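Local coordinates for putative sugar binding protein (Geobacillus stearothermophilus, PDB 6GQ0) that binds beta-D-galactose between the two lobes of a periplasmic-binding-protein fold, and probably serves as the solute receptor for sugar uptake, at residues Lys153-Ile158 / Gly184-Ala189. Sequence-based numbering, arbitrary orientation.
Sequences KATVAI and GIRIVA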
loop_
_atom_site.group_PDB
_atom_site.type_symbol
_atom_site.label_atom_id
_atom_site.label_comp_id
_atom_site.label_asym_id
_atom_site.label_seq_id
_atom_site.Cartn_x
_atom_site.Cartn_y
_atom_site.Cartn_z
ATOM N N LYS A 153 -2.729 2.824 -26.088
ATOM C CA LYS A 153 -3.763 1.927 -26.601
ATOM C C LYS A 153 -3.876 0.736 -25.664
ATOM O O LYS A 153 -2.918 -0.028 -25.521
ATOM C CB LYS A 153 -3.421 1.477 -28.022
ATOM C CG LYS A 153 -4.042 0.162 -28.429
ATOM C CD LYS A 153 -3.820 -0.141 -29.902
ATOM C CE LYS A 153 -4.611 -1.390 -30.313
ATOM N NZ LYS A 153 -5.915 -1.033 -30.940
ATOM N N ALA A 154 -5.024 0.592 -25.001
ATOM C CA ALA A 154 -5.158 -0.474 -24.017
ATOM C C ALA A 154 -6.618 -0.642 -23.636
ATOM O O ALA A 154 -7.383 0.323 -23.619
ATOM C CB ALA A 154 -4.325 -0.205 -22.756
ATOM N N THR A 155 -6.983 -1.885 -23.327
ATOM C CA THR A 155 -8.292 -2.266 -22.801
ATOM C C THR A 155 -8.000 -2.849 -21.423
ATOM O O THR A 155 -7.533 -3.991 -21.312
ATOM C CB THR A 155 -8.990 -3.276 -23.728
ATOM O OG1 THR A 155 -9.143 -2.697 -25.029
ATOM C CG2 THR A 155 -10.357 -3.670 -23.197
ATOM N N VAL A 156 -8.264 -2.058 -20.379
ATOM C CA VAL A 156 -7.709 -2.278 -19.051
ATOM C C VAL A 156 -8.735 -2.907 -18.124
ATOM O O VAL A 156 -9.891 -2.473 -18.060
ATOM C CB VAL A 156 -7.209 -0.939 -18.455
ATOM C CG1 VAL A 156 -6.720 -1.143 -17.026
ATOM C CG2 VAL A 156 -6.129 -0.343 -19.346
ATOM N N ALA A 157 -8.287 -3.881 -17.346
ATOM C CA ALA A 157 -9.000 -4.319 -16.157
ATOM C C ALA A 157 -8.172 -3.971 -14.926
ATOM O O ALA A 157 -6.943 -4.111 -14.928
ATOM C CB ALA A 157 -9.279 -5.824 -16.189
ATOM N N ILE A 158 -8.852 -3.521 -13.877
ATOM C CA ILE A 158 -8.210 -3.118 -12.629
ATOM C C ILE A 158 -8.531 -4.149 -11.558
ATOM O O ILE A 158 -9.702 -4.465 -11.323
ATOM C CB ILE A 158 -8.666 -1.721 -12.178
ATOM C CG1 ILE A 158 -8.372 -0.677 -13.267
ATOM C CG2 ILE A 158 -8.000 -1.371 -10.834
ATOM C CD1 ILE A 158 -8.655 0.774 -12.857
ATOM N N GLY A 184 -7.123 6.335 -26.452
ATOM C CA GLY A 184 -7.010 4.929 -26.793
ATOM C C GLY A 184 -7.099 3.960 -25.635
ATOM O O GLY A 184 -6.964 2.745 -25.830
ATOM N N ILE A 185 -7.332 4.449 -24.419
ATOM C CA ILE A 185 -7.436 3.603 -23.238
ATOM C C ILE A 185 -8.879 3.595 -22.752
ATOM O O ILE A 185 -9.515 4.649 -22.654
ATOM C CB ILE A 185 -6.475 4.077 -22.137
ATOM C CG1 ILE A 185 -5.033 3.874 -22.620
ATOM C CG2 ILE A 185 -6.774 3.345 -20.831
ATOM C CD1 ILE A 185 -3.974 4.470 -21.730
ATOM N N ARG A 186 -9.407 2.405 -22.463
ATOM C CA ARG A 186 -10.664 2.328 -21.735
ATOM C C ARG A 186 -10.579 1.227 -20.687
ATOM O O ARG A 186 -9.927 0.199 -20.900
ATOM C CB ARG A 186 -11.861 2.125 -22.684
ATOM C CG ARG A 186 -12.101 0.725 -23.166
ATOM C CD ARG A 186 -13.317 0.677 -24.100
ATOM N NE ARG A 186 -13.687 -0.695 -24.454
ATOM C CZ ARG A 186 -13.059 -1.421 -25.375
ATOM N NH1 ARG A 186 -12.025 -0.902 -26.031
ATOM N NH2 ARG A 186 -13.459 -2.663 -25.636
ATOM N N ILE A 187 -11.213 1.478 -19.543
ATOM C CA ILE A 187 -11.238 0.574 -18.394
ATOM C C ILE A 187 -12.562 -0.167 -18.426
ATOM O O ILE A 187 -13.622 0.460 -18.327
ATOM C CB ILE A 187 -11.098 1.340 -17.062
ATOM C CG1 ILE A 187 -9.779 2.113 -16.989
ATOM C CG2 ILE A 187 -11.271 0.367 -15.870
ATOM C CD1 ILE A 187 -9.718 3.150 -15.843
ATOM N N VAL A 188 -12.517 -1.498 -18.521
ATOM C CA VAL A 188 -13.729 -2.284 -18.727
ATOM C C VAL A 188 -14.166 -3.050 -17.486
ATOM O O VAL A 188 -15.313 -3.530 -17.448
ATOM C CB VAL A 188 -13.574 -3.258 -19.915
ATOM C CG1 VAL A 188 -13.080 -2.501 -21.138
ATOM C CG2 VAL A 188 -12.625 -4.378 -19.555
ATOM N N ALA A 189 -13.307 -3.186 -16.479
ATOM C CA ALA A 189 -13.654 -3.934 -15.277
ATOM C C ALA A 189 -12.805 -3.433 -14.117
ATOM O O ALA A 189 -11.659 -3.011 -14.306
ATOM C CB ALA A 189 -13.444 -5.443 -15.465
#
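Thr155 and Arg186 stand side by side on one face of a parallel strand pair, their side chains pointing the same way. The threonine methyl CG2 lies anti to the backbone N, since chi1 of -59° sets OG1 beside that N, and it covers one face of the guanidinium, 4.0 Å above its plane and offset toward the rim. The same methyl meets Val188 CG1 at 3.6 Å, whereas Thr155 OG1 stays 3.5 Å from Arg186 NH1 without forming a hydrogen bond; the arginine's salt bridge goes instead to Asp213. With an alanine here, the guanidinium face and Val188 CG1 would probably both lose this apolar cover, leaving Arg186 freer to swing.

On the other face, Val156 CG2 meets Ile185 CG2 at 4.0 Å, and the CD1 methyls of Ile158 and Ile187 touch at the same separation. Leu146 of helix 135-149 and Phe175 of helix 166-179 pack against this row. Between the two faces, the backbone of Val156 is gripped twice, its N donating to Arg186 O at 2.9 Å and its O accepting from Val188 N at 2.8 Å. Ile158 N then bonds Ala189 O, so the register slips by one residue at Val188.

The strands flank helix 166-179 in a right-handed beta-alpha-beta unit, with 185-192 at the sheet edge. The chemistry implies a two-sided border: aliphatic contacts beneath the helices, and a methyl-backed arginine held by an acidic partner on the reverse.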